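Local structure of odorant-binding protein 2a (Homo sapiens, 4RUN) at residues Thr13-Ala18 with Arg116-Asn121; Arg30-Ser35 with Thr52-Asp57. The protein binds and carries small hydrophobic volatile molecules, with a higher affinity for aldehydes and large fatty acids. The protein carries 2 engineered substitutions. All blocks are in the same frame, centred on the assembly; numbering follows the deposited sequence.

Contact 1. Residues Thr13-Ala18 with Arg116-Asn121; sequences TWYVKA and RNPNTN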
ATOM      1  N   THR A  13     -10.564  -1.166  -8.544  1.00 80.92           N
ATOM      2  CA  THR A  13      -9.518  -0.148  -8.564  1.00 77.19           C
ATOM      3  C   THR A  13      -9.376   0.524  -7.190  1.00 74.77           C
ATOM      4  O   THR A  13     -10.372   0.834  -6.539  1.00 76.17           O
ATOM      5  CB  THR A  13      -9.791   0.913  -9.652  1.00 76.90           C
ATOM      6  OG1 THR A  13      -9.748   0.296 -10.937  1.00 78.73           O
ATOM      7  CG2 THR A  13      -8.754   2.039  -9.614  1.00 73.66           C
ATOM      8  N   TRP A  14      -8.126   0.702  -6.756  1.00 71.06           N
ATOM      9  CA  TRP A  14      -7.787   1.489  -5.576  1.00 67.77           C
ATOM     10  C   TRP A  14      -6.720   2.509  -5.933  1.00 62.65           C
ATOM     11  O   TRP A  14      -5.943   2.323  -6.858  1.00 62.63           O
ATOM     12  CB  TRP A  14      -7.229   0.620  -4.464  1.00 67.13           C
ATOM     13  CG  TRP A  14      -8.176  -0.323  -3.855  1.00 71.42           C
ATOM     14  CD1 TRP A  14      -8.470  -1.576  -4.285  1.00 75.04           C
ATOM     15  CD2 TRP A  14      -8.922  -0.124  -2.661  1.00 74.07           C
ATOM     16  NE1 TRP A  14      -9.362  -2.173  -3.438  1.00 77.47           N
ATOM     17  CE2 TRP A  14      -9.661  -1.301  -2.430  1.00 78.37           C
ATOM     18  CE3 TRP A  14      -9.050   0.936  -1.764  1.00 74.11           C
ATOM     19  CZ2 TRP A  14     -10.516  -1.450  -1.340  1.00 81.65           C
ATOM     20  CZ3 TRP A  14      -9.902   0.788  -0.681  1.00 75.51           C
ATOM     21  CH2 TRP A  14     -10.621  -0.398  -0.480  1.00 79.42           C
ATOM     22  N   TYR A  15      -6.690   3.586  -5.171  1.00 60.51           N
ATOM     23  CA  TYR A  15      -5.756   4.653  -5.392  1.00 59.48           C
ATOM     24  C   TYR A  15      -4.920   4.818  -4.135  1.00 57.56           C
ATOM     25  O   TYR A  15      -5.466   4.895  -3.029  1.00 58.09           O
ATOM     26  CB  TYR A  15      -6.499   5.949  -5.697  1.00 61.21           C
ATOM     27  CG  TYR A  15      -7.239   5.926  -7.005  1.00 67.23           C
ATOM     28  CD1 TYR A  15      -6.597   6.284  -8.187  1.00 69.50           C
ATOM     29  CD2 TYR A  15      -8.577   5.531  -7.072  1.00 70.93           C
ATOM     30  CE1 TYR A  15      -7.262   6.250  -9.399  1.00 73.17           C
ATOM     31  CE2 TYR A  15      -9.258   5.500  -8.281  1.00 74.27           C
ATOM     32  CZ  TYR A  15      -8.593   5.860  -9.443  1.00 75.86           C
ATOM     33  OH  TYR A  15      -9.239   5.828 -10.661  1.00 78.54           O
ATOM     34  N   VAL A  16      -3.600   4.875  -4.317  1.00 53.92           N
ATOM     35  CA  VAL A  16      -2.650   5.080  -3.229  1.00 49.83           C
ATOM     36  C   VAL A  16      -2.417   6.573  -3.048  1.00 48.25           C
ATOM     37  O   VAL A  16      -1.848   7.226  -3.916  1.00 50.76           O
ATOM     38  CB  VAL A  16      -1.309   4.414  -3.541  1.00 49.09           C
ATOM     39  CG1 VAL A  16      -0.345   4.642  -2.396  1.00 48.14           C
ATOM     40  CG2 VAL A  16      -1.486   2.922  -3.846  1.00 49.85           C
ATOM     41  N   LYS A  17      -2.848   7.109  -1.913  1.00 46.10           N
ATOM     42  CA  LYS A  17      -2.883   8.559  -1.701  1.00 44.12           C
ATOM     43  C   LYS A  17      -1.744   9.048  -0.828  1.00 41.62           C
ATOM     44  O   LYS A  17      -1.315  10.188  -0.928  1.00 44.92           O
ATOM     45  CB  LYS A  17      -4.211   8.930  -1.056  1.00 45.93           C
ATOM     46  CG  LYS A  17      -5.419   8.429  -1.831  1.00 48.36           C
ATOM     47  CD  LYS A  17      -6.700   8.693  -1.075  1.00 50.67           C
ATOM     48  CE  LYS A  17      -7.883   8.526  -1.998  1.00 53.56           C
ATOM     49  NZ  LYS A  17      -9.189   8.701  -1.311  1.00 55.83           N
ATOM     50  N   ALA A  18      -1.258   8.186   0.046  1.00 39.61           N
ATOM     51  CA  ALA A  18      -0.123   8.532   0.872  1.00 38.36           C
ATOM     52  C   ALA A  18       0.583   7.267   1.230  1.00 39.02           C
ATOM     53  O   ALA A  18       0.008   6.185   1.131  1.00 40.62           O
ATOM     54  CB  ALA A  18      -0.571   9.253   2.125  1.00 38.72           C
ATOM     55  N   ARG A 116     -11.081   4.236  -2.846  1.00 70.74           N
ATOM     56  CA  ARG A 116     -11.727   4.030  -4.126  1.00 75.76           C
ATOM     57  C   ARG A 116     -11.703   5.303  -4.944  1.00 76.36           C
ATOM     58  O   ARG A 116     -11.566   5.288  -6.172  1.00 79.88           O
ATOM     59  CB  ARG A 116     -13.164   3.612  -3.885  1.00 80.39           C
ATOM     60  CG  ARG A 116     -13.267   2.276  -3.187  1.00 82.10           C
ATOM     61  CD  ARG A 116     -12.880   1.177  -4.138  1.00 83.71           C
ATOM     62  NE  ARG A 116     -13.272  -0.125  -3.634  1.00 87.94           N
ATOM     63  CZ  ARG A 116     -13.008  -1.261  -4.263  1.00 91.74           C
ATOM     64  NH1 ARG A 116     -13.398  -2.411  -3.735  1.00 94.97           N
ATOM     65  NH2 ARG A 116     -12.350  -1.241  -5.420  1.00 92.36           N
ATOM     66  N   ASN A 117     -11.842   6.407  -4.234  1.00 74.67           N
ATOM     67  CA  ASN A 117     -11.925   7.701  -4.836  1.00 75.66           C
ATOM     68  C   ASN A 117     -10.515   8.216  -4.896  1.00 70.93           C
ATOM     69  O   ASN A 117      -9.809   8.118  -3.909  1.00 67.69           O
ATOM     70  CB  ASN A 117     -12.776   8.605  -3.947  1.00 78.03           C
ATOM     71  CG  ASN A 117     -13.450   9.697  -4.719  1.00 82.81           C
ATOM     72  OD1 ASN A 117     -14.219   9.425  -5.637  1.00 89.18           O
ATOM     73  ND2 ASN A 117     -13.150  10.941  -4.374  1.00 82.20           N
ATOM     74  N   PRO A 118     -10.097   8.769  -6.042  1.00 72.43           N
ATOM     75  CA  PRO A 118      -8.704   9.204  -6.196  1.00 70.89           C
ATOM     76  C   PRO A 118      -8.392  10.501  -5.462  1.00 69.63           C
ATOM     77  O   PRO A 118      -7.214  10.816  -5.238  1.00 73.56           O
ATOM     78  CB  PRO A 118      -8.577   9.422  -7.701  1.00 74.08           C
ATOM     79  CG  PRO A 118      -9.956   9.826  -8.127  1.00 76.46           C
ATOM     80  CD  PRO A 118     -10.916   9.112  -7.220  1.00 75.49           C
ATOM     81  N   ASN A 119      -9.428  11.243  -5.088  1.00 67.72           N
ATOM     82  CA  ASN A 119      -9.234  12.487  -4.374  1.00 65.14           C
ATOM     83  C   ASN A 119      -8.921  12.246  -2.926  1.00 61.75           C
ATOM     84  O   ASN A 119      -9.331  11.242  -2.354  1.00 59.79           O
ATOM     85  CB  ASN A 119     -10.477  13.315  -4.479  1.00 69.18           C
ATOM     86  CG  ASN A 119     -10.921  13.449  -5.908  1.00 75.08           C
ATOM     87  OD1 ASN A 119     -12.040  13.083  -6.260  1.00 82.68           O
ATOM     88  ND2 ASN A 119     -10.012  13.888  -6.759  1.00 73.93           N
ATOM     89  N   THR A 120      -8.183  13.183  -2.348  1.00 59.42           N
ATOM     90  CA  THR A 120      -7.820  13.128  -0.954  1.00 58.15           C
ATOM     91  C   THR A 120      -8.309  14.346  -0.195  1.00 58.99           C
ATOM     92  O   THR A 120      -8.322  15.467  -0.704  1.00 61.67           O
ATOM     93  CB  THR A 120      -6.299  13.018  -0.802  1.00 58.19           C
ATOM     94  OG1 THR A 120      -5.807  11.984  -1.667  1.00 57.52           O
ATOM     95  CG2 THR A 120      -5.922  12.706   0.629  1.00 58.35           C
ATOM     96  N   ASN A 121      -8.715  14.110   1.042  1.00 58.24           N
ATOM     97  CA  ASN A 121      -9.083  15.171   1.946  1.00 57.63           C
ATOM     98  C   ASN A 121      -7.914  15.273   2.913  1.00 51.54           C
ATOM     99  O   ASN A 121      -7.265  14.269   3.213  1.00 47.01           O
ATOM    100  CB  ASN A 121     -10.386  14.807   2.651  1.00 63.47           C
ATOM    101  CG  ASN A 121     -10.973  15.953   3.468  1.00 70.53           C
ATOM    102  OD1 ASN A 121     -10.263  16.844   3.933  1.00 75.69           O
ATOM    103  ND2 ASN A 121     -12.282  15.909   3.679  1.00 75.58           N
TER

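Contact 2. Residues Arg30-Ser35 with Thr52-Asp57; sequences RPRKVS and TFMRED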
ATOM      1  N   ARG A  30      12.035   5.216  -2.516  1.00 46.24           N
ATOM      2  CA  ARG A  30      10.644   5.668  -2.482  1.00 45.54           C
ATOM      3  C   ARG A  30      10.003   5.892  -3.853  1.00 46.12           C
ATOM      4  O   ARG A  30      10.586   6.562  -4.694  1.00 50.17           O
ATOM      5  CB  ARG A  30      10.546   6.995  -1.768  1.00 48.51           C
ATOM      6  CG  ARG A  30      11.058   6.964  -0.350  1.00 51.90           C
ATOM      7  CD  ARG A  30      10.858   8.292   0.315  1.00 52.77           C
ATOM      8  NE  ARG A  30      11.271   8.228   1.707  1.00 54.64           N
ATOM      9  CZ  ARG A  30      10.941   9.132   2.619  1.00 53.79           C
ATOM     10  NH1 ARG A  30      10.197  10.189   2.286  1.00 53.61           N
ATOM     11  NH2 ARG A  30      11.353   8.969   3.862  1.00 53.21           N
ATOM     12  N   PRO A  31       8.787   5.366  -4.064  1.00 43.72           N
ATOM     13  CA  PRO A  31       7.994   5.679  -5.232  1.00 46.67           C
ATOM     14  C   PRO A  31       7.778   7.186  -5.435  1.00 49.46           C
ATOM     15  O   PRO A  31       7.334   7.859  -4.517  1.00 50.54           O
ATOM     16  CB  PRO A  31       6.661   5.004  -4.926  1.00 46.06           C
ATOM     17  CG  PRO A  31       6.998   3.881  -4.010  1.00 42.53           C
ATOM     18  CD  PRO A  31       8.127   4.379  -3.198  1.00 42.39           C
ATOM     19  N   ARG A  32       8.128   7.701  -6.613  1.00 50.98           N
ATOM     20  CA  ARG A  32       7.869   9.086  -6.970  1.00 53.21           C
ATOM     21  C   ARG A  32       6.459   9.185  -7.471  1.00 52.61           C
ATOM     22  O   ARG A  32       5.766  10.153  -7.193  1.00 54.96           O
ATOM     23  CB  ARG A  32       8.765   9.566  -8.109  1.00 59.56           C
ATOM     24  CG  ARG A  32      10.228   9.746  -7.759  1.00 62.83           C
ATOM     25  CD  ARG A  32      11.043  10.030  -9.018  1.00 67.39           C
ATOM     26  NE  ARG A  32      10.406  11.032  -9.894  1.00 71.04           N
ATOM     27  CZ  ARG A  32      10.096  10.871 -11.192  1.00 74.02           C
ATOM     28  NH1 ARG A  32      10.349   9.739 -11.838  1.00 73.70           N
ATOM     29  NH2 ARG A  32       9.518  11.862 -11.863  1.00 77.22           N
ATOM     30  N   LYS A  33       6.068   8.201  -8.270  1.00 52.16           N
ATOM     31  CA  LYS A  33       4.772   8.178  -8.917  1.00 52.25           C
ATOM     32  C   LYS A  33       4.194   6.812  -8.687  1.00 50.83           C
ATOM     33  O   LYS A  33       4.899   5.921  -8.280  1.00 49.87           O
ATOM     34  CB  LYS A  33       4.914   8.446 -10.414  1.00 55.63           C
ATOM     35  CG  LYS A  33       5.657   9.742 -10.720  1.00 58.94           C
ATOM     36  CD  LYS A  33       5.862   9.970 -12.211  1.00 61.70           C
ATOM     37  CE  LYS A  33       6.014  11.452 -12.513  1.00 65.06           C
ATOM     38  NZ  LYS A  33       6.214  11.708 -13.963  1.00 70.81           N
ATOM     39  N   VAL A  34       2.905   6.656  -8.939  1.00 55.31           N
ATOM     40  CA  VAL A  34       2.227   5.387  -8.722  1.00 54.83           C
ATOM     41  C   VAL A  34       0.918   5.341  -9.512  1.00 55.14           C
ATOM     42  O   VAL A  34       0.203   6.333  -9.592  1.00 59.08           O
ATOM     43  CB  VAL A  34       1.956   5.163  -7.217  1.00 54.73           C
ATOM     44  CG1 VAL A  34       0.915   6.151  -6.706  1.00 57.14           C
ATOM     45  CG2 VAL A  34       1.514   3.728  -6.960  1.00 54.43           C
ATOM     46  N   SER A  35       0.624   4.190 -10.105  1.00 54.76           N
ATOM     47  CA  SER A  35      -0.600   3.997 -10.872  1.00 56.06           C
ATOM     48  C   SER A  35      -1.736   3.594  -9.947  1.00 56.38           C
ATOM     49  O   SER A  35      -1.511   3.382  -8.758  1.00 55.38           O
ATOM     50  CB  SER A  35      -0.372   2.907 -11.916  1.00 58.77           C
ATOM     51  OG  SER A  35      -0.218   1.632 -11.306  1.00 57.56           O
ATOM     52  N   THR A  52       1.873  -0.151 -11.063  1.00 58.28           N
ATOM     53  CA  THR A  52       3.199   0.295 -11.453  1.00 57.29           C
ATOM     54  C   THR A  52       3.565   1.520 -10.644  1.00 55.67           C
ATOM     55  O   THR A  52       2.689   2.203 -10.114  1.00 56.85           O
ATOM     56  CB  THR A  52       3.259   0.632 -12.955  1.00 59.12           C
ATOM     57  OG1 THR A  52       2.439   1.770 -13.243  1.00 58.27           O
ATOM     58  CG2 THR A  52       2.782  -0.541 -13.781  1.00 61.67           C
ATOM     59  N   PHE A  53       4.855   1.788 -10.537  1.00 53.83           N
ATOM     60  CA  PHE A  53       5.319   3.002  -9.883  1.00 52.89           C
ATOM     61  C   PHE A  53       6.702   3.367 -10.372  1.00 54.31           C
ATOM     62  O   PHE A  53       7.409   2.528 -10.915  1.00 55.08           O
ATOM     63  CB  PHE A  53       5.327   2.843  -8.370  1.00 51.71           C
ATOM     64  CG  PHE A  53       6.271   1.795  -7.865  1.00 52.18           C
ATOM     65  CD1 PHE A  53       5.845   0.488  -7.699  1.00 52.93           C
ATOM     66  CD2 PHE A  53       7.573   2.121  -7.525  1.00 51.48           C
ATOM     67  CE1 PHE A  53       6.701  -0.478  -7.219  1.00 51.46           C
ATOM     68  CE2 PHE A  53       8.437   1.154  -7.058  1.00 51.41           C
ATOM     69  CZ  PHE A  53       7.998  -0.147  -6.903  1.00 50.74           C
ATOM     70  N   MET A  54       7.071   4.630 -10.198  1.00 55.78           N
ATOM     71  CA  MET A  54       8.375   5.104 -10.625  1.00 60.07           C
ATOM     72  C   MET A  54       9.281   5.226  -9.420  1.00 55.84           C
ATOM     73  O   MET A  54       8.937   5.842  -8.436  1.00 51.93           O
ATOM     74  CB  MET A  54       8.285   6.466 -11.318  1.00 64.55           C
ATOM     75  CG  MET A  54       7.486   6.494 -12.614  1.00 68.11           C
ATOM     76  SD  MET A  54       8.385   5.776 -13.977  1.00 78.30           S
ATOM     77  CE  MET A  54       9.860   6.793 -13.999  1.00 79.63           C
ATOM     78  N   ARG A  55      10.453   4.639  -9.532  1.00 58.15           N
ATOM     79  CA  ARG A  55      11.464   4.739  -8.520  1.00 59.96           C
ATOM     80  C   ARG A  55      12.651   5.375  -9.240  1.00 65.17           C
ATOM     81  O   ARG A  55      13.360   4.706  -9.996  1.00 70.72           O
ATOM     82  CB  ARG A  55      11.763   3.339  -7.994  1.00 59.07           C
ATOM     83  CG  ARG A  55      12.613   3.278  -6.745  1.00 57.98           C
ATOM     84  CD  ARG A  55      12.910   1.829  -6.365  1.00 56.34           C
ATOM     85  NE  ARG A  55      11.920   1.253  -5.464  1.00 52.54           N
ATOM     86  CZ  ARG A  55      11.593  -0.039  -5.398  1.00 54.28           C
ATOM     87  NH1 ARG A  55      12.140  -0.931  -6.212  1.00 53.45           N
ATOM     88  NH2 ARG A  55      10.675  -0.446  -4.515  1.00 55.75           N
ATOM     89  N   GLU A  56      12.829   6.677  -9.022  1.00 69.31           N
ATOM     90  CA  GLU A  56      13.760   7.510  -9.799  1.00 73.66           C
ATOM     91  C   GLU A  56      13.279   7.546 -11.248  1.00 72.80           C
ATOM     92  O   GLU A  56      12.110   7.807 -11.479  1.00 73.76           O
ATOM     93  CB  GLU A  56      15.202   7.027  -9.637  1.00 79.45           C
ATOM     94  CG  GLU A  56      15.657   7.060  -8.188  1.00 82.80           C
ATOM     95  CD  GLU A  56      16.822   6.136  -7.895  1.00 91.91           C
ATOM     96  OE1 GLU A  56      16.678   4.951  -8.247  1.00 92.75           O
ATOM     97  OE2 GLU A  56      17.859   6.574  -7.317  1.00 96.10           O
ATOM     98  N   ASP A  57      14.140   7.259 -12.216  1.00 76.09           N
ATOM     99  CA  ASP A  57      13.718   7.217 -13.620  1.00 77.92           C
ATOM    100  C   ASP A  57      13.193   5.840 -14.049  1.00 75.07           C
ATOM    101  O   ASP A  57      12.887   5.638 -15.219  1.00 84.14           O
ATOM    102  CB  ASP A  57      14.872   7.663 -14.543  1.00 83.17           C
ATOM    103  CG  ASP A  57      14.897   9.177 -14.773  1.00 88.61           C
ATOM    104  OD1 ASP A  57      14.080   9.900 -14.161  1.00 89.94           O
ATOM    105  OD2 ASP A  57      15.731   9.649 -15.579  1.00 92.43           O
TER

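Contact 1. Residues Thr13-Ala18 with Arg116-Asn121
Arg-116 lays its guanidinium flat on one face of the Trp-14 indole, the centres 4.2 Å apart and the planes 18° from parallel. Its chain bends at chi2 (-72°), which swings CD back toward the CA side. CD lies squarely over the six-membered ring, and CZ stands off-centre above the five-membered ring in a cation-pi contact. From there NH2 donates to Thr-13 O at 3.1 Å, coming from above the carbonyl plane, and NH1 bonds to Thr-11 O; Trp-14 NE1 gives its own hydrogen bond to Ile-10 O. An arginine over the tryptophan of a Gly-X-Trp motif, here at the start of strand 12-21, is a hallmark of the lipocalin family and closes one end of the barrel. Farther along, Lys-17 reaches out, extended beyond CG, to the loop that leads to helix 122-134. Its NZ donates to Asn-119 O at 2.8 Å and forms a salt bridge with Asp-94, while its CB and CD pass Thr-120 OG1, the two side chains running in opposite directions. Between these two basic residues Pro-118 sits on the Tyr-15 ring, CB 3.6 Å above the ring centre in a CH-pi contact, and Arg-116 O lies at the ring's edge, 3.1 Å from Tyr-15 CD2.

Contact 2. Residues Arg30-Ser35 with Thr52-Asp57
Lys-33 and Met-54 lie side by side and point the same way, CD of the lysine 3.9 Å from CG of the methionine. Arg-32 crosses Met-54 obliquely. Its chain runs extended to CD and bends at chi3 (45°), bringing NE round; NH1 donates to Glu-56 O at 2.6 Å, the oxygen slightly tilted from the guanidinium plane. Met-54 CE sits at the edge of that guanidinium, and its backbone O takes the N-H of Arg-32 at 2.7 Å, nearly straight. On the face of the sheet bearing Val-34 and Phe-53, the phenylalanine ring meets Pro-31 obliquely, Phe-53 CD2 4.0 Å from Pro-31 CG, and Val-34 CG2 packs on Phe-53 CB. The segments join the two strands, 33-41 and 47-55, of an antiparallel beta hairpin of the lipocalin barrel, with Val-34 and Phe-53 a non-hydrogen-bonded pair. At the far end Ser-35 holds Thr-52 by two bonds: its N donates to Thr-52 O at 2.9 Å, and its OG, between the backbone N and carbonyl carbon (chi1 69°), accepts Thr-52 N at 2.8 Å. An alanine in place of Ser-35 would probably leave the N-H of Thr-52 without this acceptor. Arg-55 turns its guanidinium face to the Phe-53 rim at CE2, while NE bonds to Arg-29 O and NH2 to a citrate, probably from the crystallisation liquor.

Overall arrangement
Contacts 1 and 2 lie in one curled sheet, where strands 12-21 and 33-41 are neighbours, and they meet where Val-34 CG1 packs 4.1 Å from Val-16 O; their centres are about 16 Å apart. Both are partly buried. Contact 1 joins a strand to the loop before helix 122-134, so side chains do the work: a buried tryptophan and lysine are met by a mostly exposed loop through stacking, CH-pi contacts and bonds to carbonyls. Contact 2 joins two neighbouring strands and rests mainly on backbone bonds; Pro-31, Val-34 and Phe-53 give it an apolar face, the buried Ser-35 and Thr-52 a polar end, and the exposed end is held by an arginine bonded to a backbone carbonyl.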